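Local coordinates for protein SAS-6 (Leishmania major, PDB 4CKM) that probably builds the hub of the centriolar and basal-body cartwheel, as SAS-6 proteins of other organisms do, through pairing of its N-terminal domain, at residues G132-S144 with N151-F163. Residues are numbered along the deposited sequence; the frame is centred on the assembly and turned at random.
Sequences GASAYELSFVLNS and NRGTLRVLETTDF
The Phe140 ring lies against the 152-160 backbone, with Leu155 N and CA at its edge. CD1 of Phe140 is 3.5 Å from Leu155 N. Its CE1 also meets Gly153 C. CG of Phe140 stands anti to the backbone N (chi1 -168°), which carries the ring across to Gly153. Gly153 has no side chain, and CZ of Phe140 approaches its CA to 3.5 Å. Phe93 meets the Phe140 ring edge-to-face. The Tyr136 ring crosses Glu159 obliquely, its CD1 3.7 Å from Glu159 CB. Val157 CG1 also touches this ring, and the Glu159 carboxylate end is hydrogen-bonded to His168. Leu138 and Val157 point the same way, with CD2 of Leu138 3.7 Å from CG2 of Val157.

On the other side of the sheet, Leu158 CD1 reaches Ser139 CB. Leu158 CD2 sits over one face of the Arg156 guanidinium. That group is salt-bridged to Glu167 and to Glu110 of the second subunit.

Pairs of backbone hydrogen bonds join Glu137 with Leu158, Ser139 with Arg156, and Val141 with Thr154. Near the turn, Asn143 N donates to Arg152 O at 3.2 Å. The Asn143 amide packs on Arg152 CG, and its bonds to Asn151 and Arg152 are weak.

Strand 165-175 borders the pair along 152-160, and strand 39-50 bonds to 136-142 on the other side. The face bearing Tyr136 and Leu138 packs on helix 117-130. The two strands form an antiparallel beta hairpin in the SAS-6 N-terminal domain, of the XRCC4-like head fold.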
loop_
_atom_site.group_PDB
_atom_site.type_symbol
_atom_site.label_atom_id
_atom_site.label_comp_id
_atom_site.label_asym_id
_atom_site.label_seq_id
_atom_site.Cartn_x
_atom_site.Cartn_y
_atom_site.Cartn_z
ATOM N N GLY A 132 -14.676 -2.178 18.039
ATOM C CA GLY A 132 -15.475 -1.139 17.412
ATOM C C GLY A 132 -14.795 0.222 17.494
ATOM O O GLY A 132 -15.343 1.208 16.998
ATOM N N ALA A 133 -13.582 0.267 18.059
ATOM C CA ALA A 133 -12.885 1.519 18.389
ATOM C C ALA A 133 -11.730 1.903 17.462
ATOM O O ALA A 133 -10.763 2.496 17.929
ATOM C CB ALA A 133 -12.360 1.428 19.813
ATOM N N SER A 134 -11.838 1.596 16.162
ATOM C CA SER A 134 -10.770 1.885 15.189
ATOM C C SER A 134 -11.276 2.475 13.885
ATOM O O SER A 134 -12.342 2.134 13.390
ATOM C CB SER A 134 -9.990 0.608 14.841
ATOM O OG SER A 134 -8.944 0.866 13.917
ATOM N N ALA A 135 -10.444 3.318 13.303
ATOM C CA ALA A 135 -10.656 3.836 11.964
ATOM C C ALA A 135 -10.280 2.847 10.831
ATOM O O ALA A 135 -10.297 3.227 9.659
ATOM C CB ALA A 135 -9.821 5.099 11.818
ATOM N N TYR A 136 -9.921 1.611 11.172
ATOM C CA TYR A 136 -9.375 0.679 10.224
ATOM C C TYR A 136 -10.358 -0.421 9.970
ATOM O O TYR A 136 -11.193 -0.690 10.798
ATOM C CB TYR A 136 -8.061 0.063 10.749
ATOM C CG TYR A 136 -6.885 1.030 10.900
ATOM C CD1 TYR A 136 -6.924 2.321 10.382
ATOM C CD2 TYR A 136 -5.714 0.632 11.542
ATOM C CE1 TYR A 136 -5.846 3.184 10.519
ATOM C CE2 TYR A 136 -4.636 1.488 11.683
ATOM C CZ TYR A 136 -4.707 2.761 11.166
ATOM O OH TYR A 136 -3.640 3.618 11.297
ATOM N N GLU A 137 -10.204 -1.080 8.831
ATOM C CA GLU A 137 -11.045 -2.213 8.432
ATOM C C GLU A 137 -10.181 -3.396 8.046
ATOM O O GLU A 137 -9.008 -3.223 7.756
ATOM C CB GLU A 137 -11.850 -1.870 7.176
ATOM C CG GLU A 137 -12.925 -0.831 7.362
ATOM C CD GLU A 137 -13.608 -0.454 6.041
ATOM O OE1 GLU A 137 -13.102 -0.785 4.939
ATOM O OE2 GLU A 137 -14.657 0.199 6.111
ATOM N N LEU A 138 -10.790 -4.571 7.970
ATOM C CA LEU A 138 -10.111 -5.777 7.509
ATOM C C LEU A 138 -10.763 -6.377 6.267
ATOM O O LEU A 138 -12.006 -6.444 6.145
ATOM C CB LEU A 138 -10.116 -6.847 8.590
ATOM C CG LEU A 138 -9.391 -6.480 9.880
ATOM C CD1 LEU A 138 -9.676 -7.521 10.956
ATOM C CD2 LEU A 138 -7.895 -6.368 9.619
ATOM N N SER A 139 -9.904 -6.848 5.377
ATOM C CA SER A 139 -10.302 -7.520 4.160
ATOM C C SER A 139 -9.511 -8.814 4.080
ATOM O O SER A 139 -8.361 -8.853 4.515
ATOM C CB SER A 139 -9.977 -6.645 2.968
ATOM O OG SER A 139 -10.311 -7.339 1.787
ATOM N N PHE A 140 -10.132 -9.877 3.588
ATOM C CA PHE A 140 -9.439 -11.137 3.362
ATOM C C PHE A 140 -9.807 -11.667 1.995
ATOM O O PHE A 140 -10.944 -12.048 1.764
ATOM C CB PHE A 140 -9.766 -12.158 4.430
ATOM C CG PHE A 140 -8.873 -13.369 4.414
ATOM C CD1 PHE A 140 -7.505 -13.250 4.657
ATOM C CD2 PHE A 140 -9.389 -14.617 4.177
ATOM C CE1 PHE A 140 -6.677 -14.356 4.671
ATOM C CE2 PHE A 140 -8.558 -15.734 4.167
ATOM C CZ PHE A 140 -7.203 -15.601 4.416
ATOM N N VAL A 141 -8.840 -11.654 1.081
ATOM C CA VAL A 141 -9.067 -12.063 -0.295
ATOM C C VAL A 141 -8.416 -13.398 -0.572
ATOM O O VAL A 141 -7.208 -13.533 -0.472
ATOM C CB VAL A 141 -8.450 -11.055 -1.255
ATOM C CG1 VAL A 141 -8.749 -11.460 -2.689
ATOM C CG2 VAL A 141 -8.962 -9.639 -0.947
ATOM N N LEU A 142 -9.229 -14.381 -0.903
ATOM C CA LEU A 142 -8.758 -15.706 -1.238
ATOM C C LEU A 142 -8.280 -15.759 -2.695
ATOM O O LEU A 142 -8.732 -14.982 -3.525
ATOM C CB LEU A 142 -9.877 -16.716 -1.041
ATOM C CG LEU A 142 -10.598 -16.793 0.316
ATOM C CD1 LEU A 142 -11.771 -17.745 0.222
ATOM C CD2 LEU A 142 -9.689 -17.287 1.407
ATOM N N ASN A 143 -7.356 -16.670 -2.994
ATOM C CA ASN A 143 -6.944 -16.916 -4.381
ATOM C C ASN A 143 -7.917 -17.866 -5.103
ATOM O O ASN A 143 -8.866 -18.330 -4.499
ATOM C CB ASN A 143 -5.490 -17.438 -4.418
ATOM C CG ASN A 143 -5.342 -18.888 -3.951
ATOM O OD1 ASN A 143 -6.067 -19.402 -3.089
ATOM N ND2 ASN A 143 -4.349 -19.544 -4.505
ATOM N N SER A 144 -7.694 -18.133 -6.390
ATOM C CA SER A 144 -8.465 -19.159 -7.172
ATOM C C SER A 144 -9.520 -18.518 -8.069
ATOM O O SER A 144 -9.318 -17.411 -8.579
ATOM C CB SER A 144 -9.119 -20.230 -6.264
ATOM O OG SER A 144 -9.758 -21.258 -7.001
ATOM N N ASN A 151 -5.957 -22.239 -1.428
ATOM C CA ASN A 151 -4.915 -22.631 -0.479
ATOM C C ASN A 151 -4.362 -21.454 0.335
ATOM O O ASN A 151 -3.544 -21.645 1.233
ATOM C CB ASN A 151 -3.787 -23.354 -1.213
ATOM C CG ASN A 151 -3.048 -22.460 -2.181
ATOM O OD1 ASN A 151 -2.914 -21.262 -1.972
ATOM N ND2 ASN A 151 -2.553 -23.049 -3.247
ATOM N N ARG A 152 -4.787 -20.233 0.021
ATOM C CA ARG A 152 -4.259 -19.065 0.704
ATOM C C ARG A 152 -5.199 -17.881 0.595
ATOM O O ARG A 152 -6.035 -17.821 -0.308
ATOM C CB ARG A 152 -2.916 -18.662 0.095
ATOM C CG ARG A 152 -3.029 -18.159 -1.341
ATOM C CD ARG A 152 -1.714 -17.676 -1.927
ATOM N NE ARG A 152 -0.620 -18.576 -1.614
ATOM C CZ ARG A 152 0.674 -18.231 -1.596
ATOM N NH1 ARG A 152 1.073 -16.985 -1.879
ATOM N NH2 ARG A 152 1.586 -19.152 -1.292
ATOM N N GLY A 153 -5.023 -16.917 1.497
ATOM C CA GLY A 153 -5.629 -15.618 1.314
ATOM C C GLY A 153 -4.757 -14.508 1.825
ATOM O O GLY A 153 -3.793 -14.731 2.582
ATOM N N THR A 154 -5.078 -13.303 1.387
ATOM C CA THR A 154 -4.373 -12.131 1.838
ATOM C C THR A 154 -5.259 -11.291 2.748
ATOM O O THR A 154 -6.316 -10.791 2.332
ATOM C CB THR A 154 -3.925 -11.298 0.635
ATOM O OG1 THR A 154 -3.089 -12.111 -0.190
ATOM C CG2 THR A 154 -3.157 -10.054 1.069
ATOM N N LEU A 155 -4.815 -11.163 3.988
ATOM C CA LEU A 155 -5.431 -10.303 4.986
ATOM C C LEU A 155 -4.867 -8.908 4.876
ATOM O O LEU A 155 -3.657 -8.728 5.015
ATOM C CB LEU A 155 -5.132 -10.823 6.392
ATOM C CG LEU A 155 -5.761 -9.979 7.527
ATOM C CD1 LEU A 155 -7.271 -10.111 7.513
ATOM C CD2 LEU A 155 -5.251 -10.412 8.883
ATOM N N ARG A 156 -5.739 -7.925 4.655
ATOM C CA ARG A 156 -5.334 -6.541 4.553
ATOM C C ARG A 156 -5.949 -5.690 5.679
ATOM O O ARG A 156 -7.119 -5.840 6.027
ATOM C CB ARG A 156 -5.769 -5.987 3.206
ATOM C CG ARG A 156 -5.166 -6.679 1.996
ATOM C CD ARG A 156 -5.831 -6.242 0.687
ATOM N NE ARG A 156 -5.331 -4.948 0.227
ATOM C CZ ARG A 156 -6.058 -4.004 -0.406
ATOM N NH1 ARG A 156 -7.350 -4.185 -0.680
ATOM N NH2 ARG A 156 -5.492 -2.843 -0.755
ATOM N N VAL A 157 -5.150 -4.789 6.242
ATOM C CA VAL A 157 -5.624 -3.799 7.187
ATOM C C VAL A 157 -5.701 -2.492 6.433
ATOM O O VAL A 157 -4.685 -1.999 5.945
ATOM C CB VAL A 157 -4.674 -3.633 8.385
ATOM C CG1 VAL A 157 -5.183 -2.555 9.319
ATOM C CG2 VAL A 157 -4.532 -4.938 9.154
ATOM N N LEU A 158 -6.913 -1.953 6.335
ATOM C CA LEU A 158 -7.223 -0.818 5.473
ATOM C C LEU A 158 -7.710 0.373 6.273
ATOM O O LEU A 158 -8.351 0.231 7.318
ATOM C CB LEU A 158 -8.322 -1.214 4.480
ATOM C CG LEU A 158 -7.997 -2.456 3.647
ATOM C CD1 LEU A 158 -9.199 -2.841 2.791
ATOM C CD2 LEU A 158 -6.738 -2.214 2.796
ATOM N N GLU A 159 -7.393 1.553 5.772
ATOM C CA GLU A 159 -7.884 2.806 6.334
ATOM C C GLU A 159 -8.468 3.598 5.194
ATOM O O GLU A 159 -7.802 3.803 4.183
ATOM C CB GLU A 159 -6.736 3.611 6.933
ATOM C CG GLU A 159 -7.152 4.979 7.462
ATOM C CD GLU A 159 -5.980 5.901 7.786
ATOM O OE1 GLU A 159 -4.820 5.573 7.471
ATOM O OE2 GLU A 159 -6.222 6.983 8.348
ATOM N N THR A 160 -9.698 4.040 5.344
ATOM C CA THR A 160 -10.315 4.870 4.329
ATOM C C THR A 160 -10.148 6.328 4.727
ATOM O O THR A 160 -10.583 6.721 5.776
ATOM C CB THR A 160 -11.787 4.484 4.110
ATOM O OG1 THR A 160 -11.840 3.210 3.434
ATOM C CG2 THR A 160 -12.471 5.488 3.205
ATOM N N THR A 161 -9.457 7.106 3.906
ATOM C CA THR A 161 -9.289 8.530 4.142
ATOM C C THR A 161 -10.354 9.231 3.327
ATOM O O THR A 161 -11.204 8.569 2.730
ATOM C CB THR A 161 -7.900 9.004 3.703
ATOM O OG1 THR A 161 -7.760 8.847 2.291
ATOM C CG2 THR A 161 -6.805 8.188 4.410
ATOM N N ASP A 162 -10.305 10.561 3.292
ATOM C CA ASP A 162 -11.231 11.332 2.473
ATOM C C ASP A 162 -10.934 11.111 0.997
ATOM O O ASP A 162 -11.747 11.425 0.152
ATOM C CB ASP A 162 -11.104 12.838 2.772
ATOM C CG ASP A 162 -11.761 13.249 4.092
ATOM O OD1 ASP A 162 -12.771 12.630 4.502
ATOM O OD2 ASP A 162 -11.270 14.214 4.716
ATOM N N PHE A 163 -9.757 10.601 0.678
ATOM C CA PHE A 163 -9.344 10.542 -0.700
ATOM C C PHE A 163 -9.300 9.131 -1.274
ATOM O O PHE A 163 -9.520 8.937 -2.480
ATOM C CB PHE A 163 -8.010 11.267 -0.812
ATOM C CG PHE A 163 -8.066 12.690 -0.274
ATOM C CD1 PHE A 163 -8.682 13.711 -1.018
ATOM C CD2 PHE A 163 -7.528 13.007 0.984
ATOM C CE1 PHE A 163 -8.745 15.005 -0.531
ATOM C CE2 PHE A 163 -7.587 14.305 1.476
ATOM C CZ PHE A 163 -8.198 15.302 0.719
#